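Local coordinates for beta-amyloid-like protein (Caenorhabditis elegans, PDB 3K66) that probably binds heparin through its E2 domain and is likely to act in cell adhesion and neural development as the worm homolog of human amyloid precursor protein, at residues Q2-K7 / E22-E27; T12-D17 / E93-M98. One frame throughout, in Å; residues are numbered along the deposited sequence.

Contact 1: residues Q2-K7 / E22-E27; sequences QDPYFK and EMRMDE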
ATOM      1  N   GLN A   2     -15.552 -10.682  14.034  1.00108.25           N
ATOM      2  CA  GLN A   2     -14.739 -10.287  12.887  1.00101.55           C
ATOM      3  C   GLN A   2     -13.287 -10.326  13.335  1.00 95.39           C
ATOM      4  O   GLN A   2     -12.988 -10.730  14.460  1.00 94.09           O
ATOM      5  CB  GLN A   2     -15.100  -8.868  12.400  1.00102.11           C
ATOM      6  CG  GLN A   2     -15.748  -8.805  10.995  1.00102.44           C
ATOM      7  CD  GLN A   2     -14.778  -9.112   9.871  1.00103.43           C
ATOM      8  OE1 GLN A   2     -13.657  -9.563  10.114  1.00103.78           O
ATOM      9  NE2 GLN A   2     -15.203  -8.871   8.636  1.00102.71           N
ATOM     10  N   ASP A   3     -12.386  -9.901  12.459  1.00 85.25           N
ATOM     11  CA  ASP A   3     -10.976  -9.880  12.784  1.00 77.79           C
ATOM     12  C   ASP A   3     -10.724  -8.699  13.715  1.00 72.61           C
ATOM     13  O   ASP A   3     -11.344  -7.653  13.571  1.00 71.27           O
ATOM     14  CB  ASP A   3     -10.153  -9.703  11.511  1.00 75.78           C
ATOM     15  CG  ASP A   3      -8.749 -10.247  11.642  1.00 72.07           C
ATOM     16  OD1 ASP A   3      -8.573 -11.460  11.393  1.00 69.89           O
ATOM     17  OD2 ASP A   3      -7.828  -9.468  11.985  1.00 71.58           O
ATOM     18  N   PRO A   4      -9.809  -8.850  14.685  1.00 70.92           N
ATOM     19  CA  PRO A   4      -9.531  -7.734  15.597  1.00 69.26           C
ATOM     20  C   PRO A   4      -8.846  -6.567  14.864  1.00 67.93           C
ATOM     21  O   PRO A   4      -8.859  -5.424  15.322  1.00 67.56           O
ATOM     22  CB  PRO A   4      -8.639  -8.363  16.668  1.00 66.35           C
ATOM     23  CG  PRO A   4      -7.964  -9.472  15.954  1.00 68.87           C
ATOM     24  CD  PRO A   4      -9.024 -10.043  15.043  1.00 68.81           C
ATOM     25  N   TYR A   5      -8.266  -6.867  13.705  1.00 66.16           N
ATOM     26  CA  TYR A   5      -7.577  -5.873  12.880  1.00 65.10           C
ATOM     27  C   TYR A   5      -8.415  -4.653  12.493  1.00 64.86           C
ATOM     28  O   TYR A   5      -7.896  -3.537  12.443  1.00 64.00           O
ATOM     29  CB  TYR A   5      -7.072  -6.531  11.592  1.00 66.22           C
ATOM     30  CG  TYR A   5      -6.644  -5.515  10.550  1.00 66.41           C
ATOM     31  CD1 TYR A   5      -5.378  -4.923  10.610  1.00 65.97           C
ATOM     32  CD2 TYR A   5      -7.542  -5.062   9.569  1.00 66.09           C
ATOM     33  CE1 TYR A   5      -5.010  -3.902   9.732  1.00 64.50           C
ATOM     34  CE2 TYR A   5      -7.189  -4.035   8.688  1.00 65.23           C
ATOM     35  CZ  TYR A   5      -5.917  -3.460   8.780  1.00 65.97           C
ATOM     36  OH  TYR A   5      -5.549  -2.444   7.923  1.00 64.51           O
ATOM     37  N   PHE A   6      -9.695  -4.870  12.188  1.00 67.00           N
ATOM     38  CA  PHE A   6     -10.598  -3.784  11.773  1.00 67.49           C
ATOM     39  C   PHE A   6     -11.055  -2.771  12.820  1.00 69.30           C
ATOM     40  O   PHE A   6     -11.612  -1.735  12.448  1.00 68.89           O
ATOM     41  CB  PHE A   6     -11.837  -4.351  11.076  1.00 64.51           C
ATOM     42  CG  PHE A   6     -11.535  -5.025   9.776  1.00 64.14           C
ATOM     43  CD1 PHE A   6     -11.413  -6.408   9.713  1.00 64.31           C
ATOM     44  CD2 PHE A   6     -11.317  -4.273   8.627  1.00 63.78           C
ATOM     45  CE1 PHE A   6     -11.071  -7.044   8.529  1.00 66.10           C
ATOM     46  CE2 PHE A   6     -10.972  -4.885   7.426  1.00 65.81           C
ATOM     47  CZ  PHE A   6     -10.847  -6.284   7.372  1.00 66.29           C
ATOM     48  N   LYS A   7     -10.821  -3.034  14.108  1.00 72.41           N
ATOM     49  CA  LYS A   7     -11.244  -2.081  15.139  1.00 74.51           C
ATOM     50  C   LYS A   7     -10.100  -1.524  16.000  1.00 75.57           C
ATOM     51  O   LYS A   7     -10.325  -1.119  17.152  1.00 74.47           O
ATOM     52  CB  LYS A   7     -12.323  -2.718  16.030  1.00 76.59           C
ATOM     53  N   GLU A  22      -3.165  -9.790   6.996  1.00 57.68           N
ATOM     54  CA  GLU A  22      -3.058 -10.362   5.680  1.00 60.77           C
ATOM     55  C   GLU A  22      -2.635 -11.831   5.695  1.00 61.84           C
ATOM     56  O   GLU A  22      -3.077 -12.619   4.867  1.00 62.89           O
ATOM     57  CB  GLU A  22      -2.099  -9.525   4.865  1.00 60.43           C
ATOM     58  CG  GLU A  22      -1.771 -10.065   3.531  1.00 64.28           C
ATOM     59  CD  GLU A  22      -1.032  -9.036   2.716  1.00 67.26           C
ATOM     60  OE1 GLU A  22      -0.099  -8.406   3.269  1.00 66.32           O
ATOM     61  OE2 GLU A  22      -1.402  -8.849   1.534  1.00 71.82           O
ATOM     62  N   MET A  23      -1.794 -12.200   6.653  1.00 65.14           N
ATOM     63  CA  MET A  23      -1.344 -13.572   6.772  1.00 66.43           C
ATOM     64  C   MET A  23      -2.475 -14.425   7.303  1.00 65.72           C
ATOM     65  O   MET A  23      -2.704 -15.521   6.819  1.00 67.17           O
ATOM     66  CB  MET A  23      -0.140 -13.655   7.707  1.00 67.77           C
ATOM     67  CG  MET A  23       1.031 -12.798   7.252  1.00 73.67           C
ATOM     68  SD  MET A  23       2.589 -12.934   8.225  1.00 78.31           S
ATOM     69  CE  MET A  23       3.799 -13.165   6.871  1.00 75.97           C
ATOM     70  N   ARG A  24      -3.180 -13.917   8.302  1.00 63.99           N
ATOM     71  CA  ARG A  24      -4.287 -14.647   8.879  1.00 66.37           C
ATOM     72  C   ARG A  24      -5.325 -14.894   7.791  1.00 66.22           C
ATOM     73  O   ARG A  24      -5.912 -15.973   7.705  1.00 66.57           O
ATOM     74  CB  ARG A  24      -4.877 -13.849  10.046  1.00 68.56           C
ATOM     75  CG  ARG A  24      -3.778 -13.262  10.903  1.00 73.18           C
ATOM     76  CD  ARG A  24      -4.172 -13.054  12.353  1.00 76.57           C
ATOM     77  NE  ARG A  24      -4.046 -11.655  12.765  1.00 78.25           N
ATOM     78  CZ  ARG A  24      -4.955 -10.727  12.494  1.00 80.08           C
ATOM     79  NH1 ARG A  24      -6.051 -11.056  11.820  1.00 79.86           N
ATOM     80  NH2 ARG A  24      -4.763  -9.476  12.887  1.00 81.55           N
ATOM     81  N   MET A  25      -5.528 -13.901   6.938  1.00 66.65           N
ATOM     82  CA  MET A  25      -6.478 -14.040   5.853  1.00 68.57           C
ATOM     83  C   MET A  25      -5.914 -15.026   4.847  1.00 69.96           C
ATOM     84  O   MET A  25      -6.545 -16.033   4.533  1.00 68.74           O
ATOM     85  CB  MET A  25      -6.718 -12.689   5.168  1.00 65.71           C
ATOM     86  CG  MET A  25      -7.433 -12.792   3.819  1.00 65.65           C
ATOM     87  SD  MET A  25      -7.789 -11.225   2.980  1.00 65.41           S
ATOM     88  CE  MET A  25      -6.356 -11.040   1.883  1.00 66.21           C
ATOM     89  N   ASP A  26      -4.713 -14.722   4.360  1.00 75.26           N
ATOM     90  CA  ASP A  26      -4.027 -15.546   3.379  1.00 80.35           C
ATOM     91  C   ASP A  26      -4.041 -17.030   3.793  1.00 77.18           C
ATOM     92  O   ASP A  26      -4.356 -17.910   2.989  1.00 76.85           O
ATOM     93  CB  ASP A  26      -2.586 -15.047   3.221  1.00 92.39           C
ATOM     94  CG  ASP A  26      -2.098 -15.085   1.770  1.00104.19           C
ATOM     95  OD1 ASP A  26      -2.263 -16.121   1.102  1.00113.71           O
ATOM     96  OD2 ASP A  26      -1.543 -14.069   1.301  1.00113.10           O
ATOM     97  N   GLU A  27      -3.734 -17.295   5.059  1.00 74.61           N
ATOM     98  CA  GLU A  27      -3.699 -18.660   5.586  1.00 72.54           C
ATOM     99  C   GLU A  27      -5.083 -19.299   5.675  1.00 69.27           C
ATOM    100  O   GLU A  27      -5.262 -20.471   5.354  1.00 68.08           O
ATOM    101  CB  GLU A  27      -3.059 -18.673   6.967  1.00 72.97           C
ATOM    102  CG  GLU A  27      -2.818 -20.067   7.511  1.00 78.21           C
ATOM    103  CD  GLU A  27      -2.808 -20.093   9.022  1.00 83.68           C
ATOM    104  OE1 GLU A  27      -2.016 -19.331   9.627  1.00 88.13           O
ATOM    105  OE2 GLU A  27      -3.587 -20.882   9.602  1.00 86.40           O
TER
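Asp3 and Arg24 form a salt bridge between the loop ahead of helix 14-53 and the helix itself. Arg24 NH1 donates to Asp3 OD2. The modelled separation is very short, and the position of NH1 is less sure, so the exact length is doubtful. The carboxylate and guanidinium planes lie 18° apart, so the two groups meet nearly in one plane. The modelled bend of the arginine chain at its third torsion (chi3 -121°) sets the guanidinium edge toward the acid.

A second bond fixes the acid within its own segment. Tyr5 N donates to Asp3 OD2 over 3.1 Å, on the anti side and 21° out of the carboxylate plane. Asp3 N in turn donates to Gln2 OE1 at 2.7 Å.

Packing round the arginine is thin. Tyr5 CB lies at the guanidinium edge, 4.0 Å from Arg24 NH2, and Pro4 CG is 4.4 Å from Arg24 NH2. The tyrosine ring leads away from Arg24, and its hydroxyl bonds to Glu14. Tyr5 CD2 sits 3.8 Å above the plane of the Phe6 ring, over its centre.

The bond from Tyr5 N to the aspartate two residues earlier makes this an Asx turn, here tied to a helix by a salt bridge.

Contact 2: residues T12-D17 / E93-M98; sequences TNEHDD and ERVQAM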
ATOM      1  N   THR A  12      -0.560   3.263  14.834  1.00 83.53           N
ATOM      2  CA  THR A  12       0.865   3.598  14.875  1.00 79.66           C
ATOM      3  C   THR A  12       1.685   2.506  14.202  1.00 78.12           C
ATOM      4  O   THR A  12       2.720   2.790  13.603  1.00 78.68           O
ATOM      5  CB  THR A  12       1.348   3.827  16.347  1.00 79.75           C
ATOM      6  OG1 THR A  12       1.066   5.177  16.742  1.00 77.31           O
ATOM      7  CG2 THR A  12       2.843   3.565  16.495  1.00 78.29           C
ATOM      8  N   ASN A  13       1.242   1.259  14.318  1.00 75.26           N
ATOM      9  CA  ASN A  13       1.949   0.169  13.674  1.00 73.02           C
ATOM     10  C   ASN A  13       1.075  -0.513  12.640  1.00 70.89           C
ATOM     11  O   ASN A  13       1.000  -1.745  12.586  1.00 71.76           O
ATOM     12  CB  ASN A  13       2.453  -0.835  14.710  1.00 73.65           C
ATOM     13  CG  ASN A  13       3.731  -0.380  15.365  1.00 74.92           C
ATOM     14  OD1 ASN A  13       4.299  -1.085  16.188  1.00 76.03           O
ATOM     15  ND2 ASN A  13       4.201   0.809  14.992  1.00 75.84           N
ATOM     16  N   GLU A  14       0.418   0.300  11.818  1.00 68.24           N
ATOM     17  CA  GLU A  14      -0.434  -0.235  10.777  1.00 69.71           C
ATOM     18  C   GLU A  14       0.301  -1.238   9.872  1.00 69.74           C
ATOM     19  O   GLU A  14      -0.259  -2.291   9.577  1.00 70.33           O
ATOM     20  CB  GLU A  14      -1.047   0.908   9.955  1.00 65.67           C
ATOM     21  CG  GLU A  14      -1.938   0.453   8.803  1.00 65.53           C
ATOM     22  CD  GLU A  14      -3.174  -0.298   9.265  1.00 68.59           C
ATOM     23  OE1 GLU A  14      -3.488  -0.254  10.476  1.00 70.48           O
ATOM     24  OE2 GLU A  14      -3.849  -0.928   8.416  1.00 68.55           O
ATOM     25  N   HIS A  15       1.534  -0.937   9.442  1.00 73.83           N
ATOM     26  CA  HIS A  15       2.274  -1.869   8.570  1.00 78.45           C
ATOM     27  C   HIS A  15       2.277  -3.257   9.152  1.00 75.07           C
ATOM     28  O   HIS A  15       1.955  -4.210   8.460  1.00 75.95           O
ATOM     29  CB  HIS A  15       3.737  -1.444   8.332  1.00 87.25           C
ATOM     30  CG  HIS A  15       4.526  -2.375   7.442  1.00101.22           C
ATOM     31  ND1 HIS A  15       3.936  -3.257   6.551  1.00107.56           N
ATOM     32  CD2 HIS A  15       5.863  -2.516   7.261  1.00107.89           C
ATOM     33  CE1 HIS A  15       4.874  -3.889   5.869  1.00112.48           C
ATOM     34  NE2 HIS A  15       6.052  -3.459   6.278  1.00112.24           N
ATOM     35  N   ASP A  16       2.610  -3.372  10.431  1.00 72.43           N
ATOM     36  CA  ASP A  16       2.666  -4.677  11.077  1.00 71.78           C
ATOM     37  C   ASP A  16       1.283  -5.323  11.244  1.00 69.20           C
ATOM     38  O   ASP A  16       1.104  -6.474  10.830  1.00 68.09           O
ATOM     39  CB  ASP A  16       3.357  -4.552  12.433  1.00 74.31           C
ATOM     40  CG  ASP A  16       3.754  -5.895  13.021  1.00 75.26           C
ATOM     41  OD1 ASP A  16       4.565  -6.607  12.379  1.00 77.70           O
ATOM     42  OD2 ASP A  16       3.253  -6.224  14.126  1.00 77.53           O
ATOM     43  N   ASP A  17       0.306  -4.597  11.807  1.00 69.72           N
ATOM     44  CA  ASP A  17      -1.040  -5.160  12.017  1.00 70.85           C
ATOM     45  C   ASP A  17      -1.635  -5.662  10.712  1.00 68.09           C
ATOM     46  O   ASP A  17      -2.268  -6.718  10.669  1.00 67.71           O
ATOM     47  CB  ASP A  17      -2.013  -4.131  12.613  1.00 74.55           C
ATOM     48  CG  ASP A  17      -1.344  -3.153  13.550  1.00 79.53           C
ATOM     49  OD1 ASP A  17      -0.706  -3.601  14.522  1.00 82.16           O
ATOM     50  OD2 ASP A  17      -1.466  -1.932  13.305  1.00 85.18           O
ATOM     51  N   GLU A  93      -6.601   3.502   3.667  1.00 63.20           N
ATOM     52  CA  GLU A  93      -7.192   4.635   4.372  1.00 63.43           C
ATOM     53  C   GLU A  93      -6.349   4.992   5.600  1.00 62.71           C
ATOM     54  O   GLU A  93      -6.015   6.164   5.810  1.00 64.33           O
ATOM     55  CB  GLU A  93      -8.623   4.348   4.807  1.00 65.32           C
ATOM     56  CG  GLU A  93      -9.537   4.663   3.757  1.00 70.18           C
ATOM     57  N   ARG A  94      -5.965   4.005   6.403  1.00 60.63           N
ATOM     58  CA  ARG A  94      -5.158   4.329   7.577  1.00 60.00           C
ATOM     59  C   ARG A  94      -3.822   4.918   7.192  1.00 57.84           C
ATOM     60  O   ARG A  94      -3.441   5.967   7.696  1.00 58.35           O
ATOM     61  CB  ARG A  94      -4.940   3.095   8.461  1.00 58.39           C
ATOM     62  CG  ARG A  94      -6.221   2.569   9.049  1.00 59.71           C
ATOM     63  CD  ARG A  94      -6.006   1.375   9.936  1.00 62.32           C
ATOM     64  NE  ARG A  94      -7.290   0.765  10.298  1.00 64.85           N
ATOM     65  CZ  ARG A  94      -7.404  -0.413  10.897  1.00 64.34           C
ATOM     66  NH1 ARG A  94      -6.304  -1.098  11.196  1.00 64.40           N
ATOM     67  NH2 ARG A  94      -8.603  -0.894  11.192  1.00 63.92           N
ATOM     68  N   VAL A  95      -3.112   4.246   6.296  1.00 58.07           N
ATOM     69  CA  VAL A  95      -1.802   4.715   5.870  1.00 59.81           C
ATOM     70  C   VAL A  95      -1.866   6.174   5.398  1.00 60.97           C
ATOM     71  O   VAL A  95      -1.006   6.980   5.747  1.00 59.98           O
ATOM     72  CB  VAL A  95      -1.225   3.802   4.737  1.00 58.82           C
ATOM     73  CG1 VAL A  95       0.234   4.191   4.432  1.00 58.89           C
ATOM     74  CG2 VAL A  95      -1.277   2.341   5.155  1.00 55.04           C
ATOM     75  N   GLN A  96      -2.872   6.524   4.601  1.00 65.62           N
ATOM     76  CA  GLN A  96      -2.971   7.909   4.138  1.00 71.10           C
ATOM     77  C   GLN A  96      -3.217   8.824   5.323  1.00 71.00           C
ATOM     78  O   GLN A  96      -2.686   9.939   5.383  1.00 70.89           O
ATOM     79  CB  GLN A  96      -4.103   8.095   3.122  1.00 73.79           C
ATOM     80  CG  GLN A  96      -3.641   8.487   1.701  1.00 84.57           C
ATOM     81  CD  GLN A  96      -3.902   7.378   0.667  1.00 91.00           C
ATOM     82  OE1 GLN A  96      -2.982   6.664   0.218  1.00 93.22           O
ATOM     83  NE2 GLN A  96      -5.168   7.227   0.297  1.00 94.79           N
ATOM     84  N   ALA A  97      -4.035   8.362   6.261  1.00 70.23           N
ATOM     85  CA  ALA A  97      -4.305   9.182   7.429  1.00 70.37           C
ATOM     86  C   ALA A  97      -3.021   9.352   8.244  1.00 69.83           C
ATOM     87  O   ALA A  97      -2.687  10.457   8.661  1.00 68.68           O
ATOM     88  CB  ALA A  97      -5.404   8.549   8.292  1.00 70.97           C
ATOM     89  N   MET A  98      -2.304   8.252   8.463  1.00 70.01           N
ATOM     90  CA  MET A  98      -1.065   8.282   9.229  1.00 69.98           C
ATOM     91  C   MET A  98      -0.044   9.198   8.553  1.00 70.93           C
ATOM     92  O   MET A  98       0.620  10.004   9.211  1.00 71.62           O
ATOM     93  CB  MET A  98      -0.506   6.875   9.370  1.00 69.44           C
TER
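Glu14 and Arg94 join helix 14-53 to helix 55-119 by a buried salt bridge. Arg94 NH1 donates to Glu14 OE1 at 3.0 Å, and the bond is nearly straight at 171°. OE1 takes it on its syn lone pair, and the oxygen lies in the guanidinium plane. The two planes are 79° apart, so the carboxylate stands almost upright against the guanidinium edge. A bend at the second torsion of the glutamate (chi2 64°) carries its carboxylate across to the end of the extended arginine, where OE1 meets NH1. The two chains cross at about a right angle.

The other carboxylate oxygen, OE2, accepts from His91 ND1 and bonds to Tyr5 OH. Arg94 NH2 donates to Tyr5 O, and its guanidinium makes a cation-pi contact with the Tyr5 ring. Glu14 belongs to the first turn of its helix. Helices 14-53 and 55-119 pair antiparallel in the N-terminal coiled-coil half of the E2 domain, and helix 55-119 runs on into the other half. With an alanine in place of Glu14, Arg94 would probably lose its buried counter-charge, and Tyr5 OH and His91 ND1 their shared carboxylate partner.

Nonpolar packing lies beside the ion pair. Glu14 CG rests 4.2 Å from Val95 CG2 and 4.0 Å from Arg94 CB. The backbones come near here: the CA atoms of Glu14 and Val95 are 7.1 Å apart.

In the fold
Both contacts use helix 14-53, and each centres on an acid-arginine salt bridge. Contact 1 is partly buried and folds the N-terminal loop back on that helix. Contact 2 is buried, closer to the centre of the chain, and joins the helix to helix 55-119. Their surroundings differ. In contact 1 the acid also holds its own loop's backbone, whereas in contact 2 both charged groups have partners from other parts of the chain. The two centres are 14 Å apart. Tyr5, in the N-terminal loop, belongs to contact 1 but also reaches the ion pair of contact 2. The segments alternate along the chain.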